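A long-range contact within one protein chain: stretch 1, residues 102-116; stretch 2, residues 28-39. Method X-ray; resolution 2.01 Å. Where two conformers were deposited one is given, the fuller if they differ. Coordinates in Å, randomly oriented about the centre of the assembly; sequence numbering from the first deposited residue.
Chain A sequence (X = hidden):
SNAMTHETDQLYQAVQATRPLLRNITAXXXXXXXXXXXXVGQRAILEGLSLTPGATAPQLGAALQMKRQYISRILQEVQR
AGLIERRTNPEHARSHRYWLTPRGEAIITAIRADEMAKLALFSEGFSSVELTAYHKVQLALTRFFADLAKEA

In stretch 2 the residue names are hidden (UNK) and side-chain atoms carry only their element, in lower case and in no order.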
# COMPACT_ATOMS: atom_id res chain seq x y z
N PRO A 102 1.09 30.97 -9.12
CA PRO A 102 1.31 31.36 -7.72
C PRO A 102 0.27 30.77 -6.74
O PRO A 102 0.65 30.36 -5.65
CB PRO A 102 1.23 32.90 -7.77
CG PRO A 102 1.73 33.25 -9.18
CD PRO A 102 1.09 32.13 -10.04
N ARG A 103 -0.99 30.68 -7.14
CA ARG A 103 -2.02 29.99 -6.31
C ARG A 103 -1.73 28.51 -6.10
O ARG A 103 -1.82 28.00 -4.97
CB ARG A 103 -3.43 30.18 -6.92
CG ARG A 103 -4.59 29.62 -6.06
CD ARG A 103 -4.60 30.18 -4.60
NE ARG A 103 -5.62 29.50 -3.78
CZ ARG A 103 -5.53 29.28 -2.47
NH1 ARG A 103 -4.45 29.68 -1.78
NH2 ARG A 103 -6.51 28.64 -1.83
N GLY A 104 -1.40 27.81 -7.18
CA GLY A 104 -1.01 26.39 -7.06
C GLY A 104 0.17 26.21 -6.15
O GLY A 104 0.20 25.28 -5.33
N GLU A 105 1.14 27.10 -6.29
CA GLU A 105 2.33 27.15 -5.45
C GLU A 105 1.99 27.35 -3.96
O GLU A 105 2.54 26.67 -3.10
CB GLU A 105 3.25 28.27 -5.96
CG GLU A 105 4.64 28.31 -5.34
CD GLU A 105 5.70 28.93 -6.26
OE1 GLU A 105 6.90 28.66 -6.03
OE2 GLU A 105 5.35 29.66 -7.21
N ALA A 106 1.08 28.28 -3.66
CA ALA A 106 0.63 28.55 -2.28
C ALA A 106 -0.06 27.30 -1.68
O ALA A 106 0.21 26.93 -0.54
CB ALA A 106 -0.29 29.76 -2.22
N ILE A 107 -0.95 26.69 -2.46
CA ILE A 107 -1.68 25.51 -2.01
C ILE A 107 -0.73 24.33 -1.68
O ILE A 107 -0.80 23.77 -0.59
CB ILE A 107 -2.74 25.12 -3.03
CG1 ILE A 107 -3.92 26.10 -2.89
CG2 ILE A 107 -3.21 23.67 -2.79
CD1 ILE A 107 -4.94 25.99 -4.02
N ILE A 108 0.17 23.99 -2.60
CA ILE A 108 1.03 22.80 -2.33
C ILE A 108 2.01 23.06 -1.18
O ILE A 108 2.27 22.17 -0.36
CB ILE A 108 1.69 22.18 -3.63
CG1 ILE A 108 2.32 20.81 -3.30
CG2 ILE A 108 2.72 23.14 -4.24
CD1 ILE A 108 1.29 19.74 -2.88
N THR A 109 2.46 24.31 -1.05
CA THR A 109 3.31 24.72 0.07
C THR A 109 2.59 24.53 1.39
O THR A 109 3.17 24.01 2.35
CB THR A 109 3.76 26.19 -0.07
OG1 THR A 109 4.51 26.32 -1.28
CG2 THR A 109 4.63 26.64 1.09
N ALA A 110 1.34 24.99 1.43
CA ALA A 110 0.51 24.88 2.63
C ALA A 110 0.24 23.43 2.98
O ALA A 110 0.36 23.02 4.14
CB ALA A 110 -0.82 25.66 2.46
N ILE A 111 -0.11 22.63 1.98
CA ILE A 111 -0.37 21.21 2.22
C ILE A 111 0.88 20.50 2.81
O ILE A 111 0.80 19.78 3.82
CB ILE A 111 -0.85 20.52 0.90
CG1 ILE A 111 -2.28 20.99 0.53
CG2 ILE A 111 -0.81 18.98 1.04
CD1 ILE A 111 -2.75 20.59 -0.92
N ARG A 112 2.03 20.75 2.19
CA ARG A 112 3.29 20.13 2.61
C ARG A 112 3.69 20.55 4.02
O ARG A 112 4.15 19.71 4.78
CB ARG A 112 4.40 20.43 1.59
CG ARG A 112 4.13 19.76 0.21
CD ARG A 112 4.04 18.20 0.26
NE ARG A 112 5.36 17.70 0.62
CZ ARG A 112 5.65 16.95 1.67
NH1 ARG A 112 6.93 16.63 1.88
NH2 ARG A 112 4.70 16.49 2.50
N ALA A 113 3.49 21.82 4.37
CA ALA A 113 3.84 22.31 5.71
C ALA A 113 2.99 21.60 6.74
O ALA A 113 3.48 21.19 7.79
CB ALA A 113 3.64 23.83 5.81
N ASP A 114 1.70 21.43 6.44
CA ASP A 114 0.79 20.76 7.36
C ASP A 114 1.15 19.26 7.53
O ASP A 114 1.18 18.75 8.64
CB ASP A 114 -0.65 20.92 6.83
CG ASP A 114 -1.66 20.15 7.66
OD1 ASP A 114 -1.63 20.29 8.89
OD2 ASP A 114 -2.50 19.43 7.07
N GLU A 115 1.40 18.58 6.43
CA GLU A 115 1.80 17.16 6.44
C GLU A 115 3.08 16.93 7.24
O GLU A 115 3.17 15.97 7.97
CB GLU A 115 2.01 16.65 5.01
CG GLU A 115 0.68 16.59 4.27
CD GLU A 115 0.81 16.21 2.81
OE1 GLU A 115 1.93 16.23 2.25
OE2 GLU A 115 -0.24 15.90 2.23
N MSE A 116 4.07 17.80 7.06
CA MSE A 116 5.33 17.64 7.78
C MSE A 116 5.20 17.95 9.26
O MSE A 116 5.86 17.30 10.09
CB MSE A 116 6.41 18.49 7.11
CG MSE A 116 6.71 18.01 5.64
SE MSE A 116 7.33 16.14 5.41
CE MSE A 116 5.52 15.36 5.30
N UNK A 28 -6.08 10.19 5.30
CA UNK A 28 -5.49 11.26 6.13
C UNK A 28 -5.03 12.44 5.26
O UNK A 28 -5.30 13.61 5.58
c UNK A 28 -4.30 10.74 6.93
N UNK A 29 -4.33 12.13 4.17
CA UNK A 29 -3.85 13.17 3.26
C UNK A 29 -5.04 14.00 2.73
O UNK A 29 -4.98 15.23 2.73
c UNK A 29 -1.67 12.08 2.68
c UNK A 29 -2.80 13.58 1.00
c UNK A 29 -3.02 12.56 2.12
N UNK A 30 -6.11 13.32 2.33
CA UNK A 30 -7.32 13.98 1.79
C UNK A 30 -7.94 15.00 2.75
O UNK A 30 -8.44 16.04 2.34
o UNK A 30 -10.50 12.13 -0.72
c UNK A 30 -10.69 12.61 0.41
o UNK A 30 -11.69 12.35 1.14
c UNK A 30 -9.67 13.61 0.91
c UNK A 30 -8.37 12.94 1.38
N UNK A 31 -7.90 14.69 4.04
CA UNK A 31 -8.35 15.65 5.05
C UNK A 31 -7.59 16.97 4.96
O UNK A 31 -8.18 18.05 5.03
n UNK A 31 -12.97 16.41 4.65
n UNK A 31 -11.45 15.25 5.88
c UNK A 31 -9.42 14.08 6.76
c UNK A 31 -12.42 16.16 5.82
c UNK A 31 -8.28 15.05 6.46
c UNK A 31 -10.73 14.83 7.08
n UNK A 31 -12.81 16.84 6.87
N UNK A 32 -6.27 16.87 4.79
CA UNK A 32 -5.42 18.05 4.64
C UNK A 32 -5.62 18.75 3.30
O UNK A 32 -5.70 19.99 3.23
N UNK A 33 -5.73 17.98 2.22
CA UNK A 33 -5.85 18.60 0.91
C UNK A 33 -7.19 19.33 0.75
O UNK A 33 -7.24 20.39 0.12
c UNK A 33 -4.33 16.91 -0.13
o UNK A 33 -6.75 16.65 -0.31
c UNK A 33 -5.65 17.61 -0.25
N UNK A 34 -8.29 18.76 1.28
CA UNK A 34 -9.59 19.40 1.08
C UNK A 34 -9.68 20.76 1.83
O UNK A 34 -10.44 21.66 1.44
c UNK A 34 -11.36 17.60 -0.81
c UNK A 34 -10.99 17.24 0.62
c UNK A 34 -12.10 16.35 1.27
c UNK A 34 -10.75 18.48 1.50
N UNK A 35 -8.92 20.90 2.91
CA UNK A 35 -8.83 22.20 3.61
C UNK A 35 -8.28 23.29 2.68
O UNK A 35 -8.66 24.45 2.81
c UNK A 35 -7.96 22.09 4.85
c UNK A 35 -8.80 21.82 6.09
n UNK A 35 -9.64 22.80 9.43
n UNK A 35 -8.14 24.54 9.69
c UNK A 35 -8.50 23.43 9.07
c UNK A 35 -7.96 21.70 7.37
n UNK A 35 -7.73 22.95 8.10
N UNK A 36 -7.41 22.90 1.74
CA UNK A 36 -6.91 23.86 0.71
C UNK A 36 -7.66 23.78 -0.61
O UNK A 36 -7.21 24.31 -1.63
c UNK A 36 -4.53 25.28 2.25
o UNK A 36 -4.35 25.48 3.47
c UNK A 36 -5.40 23.64 0.47
c UNK A 36 -4.58 23.82 1.75
o UNK A 36 -4.65 26.22 1.44
N UNK A 37 -8.81 23.09 -0.59
CA UNK A 37 -9.69 23.04 -1.75
C UNK A 37 -9.30 22.08 -2.85
O UNK A 37 -9.77 22.23 -3.99
N UNK A 38 -8.44 21.10 -2.55
CA UNK A 38 -8.02 20.16 -3.60
C UNK A 38 -8.13 18.71 -3.13
O UNK A 38 -8.21 18.45 -1.95
c UNK A 38 -6.58 20.47 -4.15
c UNK A 38 -6.47 21.97 -4.64
c UNK A 38 -5.50 20.15 -3.11
N UNK A 39 -8.15 17.78 -4.09
CA UNK A 39 -8.22 16.35 -3.82
C UNK A 39 -6.81 15.77 -3.69
O UNK A 39 -5.81 16.45 -3.97
o UNK A 39 -8.15 15.73 -6.17
c UNK A 39 -10.35 16.16 -5.23
c UNK A 39 -8.93 15.61 -4.98
O HOH W 1 -2.57 16.51 3.42
O HOH W 2 -3.65 21.25 4.52
O HOH W 3 -8.23 26.20 -3.18
O HOH W 4 -6.69 27.88 0.84
O HOH W 5 -3.23 28.36 0.65

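Position 28 carries one carbon and nothing more, out of reach of the facing helix: Ala-28. Position 29 has three carbons, one bearing the other two, and one of the two terminal carbons lies 3.7 Å from Glu-115 OE2; with no heteroatom this beta-branched side chain is Val-29. Its backbone O takes a 2.8 Å hydrogen bond from water 1, which also donates to Glu-115 OE2 at 2.7 Å.

Position 30 runs three carbons, the third bearing two oxygens, and points away from stretch 1: Glu-30. Position 31 has three carbons, a nitrogen, then a carbon with two more nitrogens, a guanidinium whose end leads away: Arg-31.

Position 32 has no side-chain atoms, so it is Gly-32. The bare backbone explains itself: an ideal CB here would point toward stretch 1 and sit a tight 3.2 Å from Asp-114 OD2, whereas the actual CA lies 4.0 Å from that oxygen. Water 2 donates to Gly-32 O at 2.7 Å and, weakly, to Asp-114 OD2 at 3.3 Å.

At position 33 one carbon carries an oxygen and a carbon. That methyl packs 4.1 Å from Ile-111 CD1, while the oxygen lies 3.2 Å from the backbone O of Glu-30 and 2.8 Å from the backbone O of position 38: Thr-33.

Position 34 has four carbons forked at the second and points away: Leu-34. Position 35 repeats the guanidinium pattern, sideways and essentially without contact: Arg-35.

Position 36 again has three carbons, the third with two oxygens, but points toward stretch 1. Its middle carbon lies 3.8 Å from Ile-111 CG1, and one oxygen is 3.7 Å from Ala-110 CB. This is Glu-36, whose residue has the largest area covered here. Position 37 lacks side-chain atoms and has positive phi, which favours glycine: Gly-37.

Position 38 has three carbons branching from the first, pointing toward stretch 1; its two methyls lie 3.5 Å from Ile-111 CD1 and 4.1 Å from Ile-107 CG2. It is Val-38. Position 39 has one carbon bearing an oxygen and a carbon, out of reach; it caps a following helix, as Thr-39.

The rule is a small apolar centre with a watered border. Ile-107 and Ile-111, one helical turn apart, pack against Val-38 and the aliphatic part of Glu-36. No direct hydrogen bond crosses. Arg-103 NH2 stays 4.5 Å from Glu-36 OE2, beyond a salt bridge, and waters 4 and 5 link the guanidinium to that oxygen. The helix axes approach to 9.5 Å at closest, with 139° between their N-to-C directions.

Stretch 2 (28-39) AVERGTLREGVT
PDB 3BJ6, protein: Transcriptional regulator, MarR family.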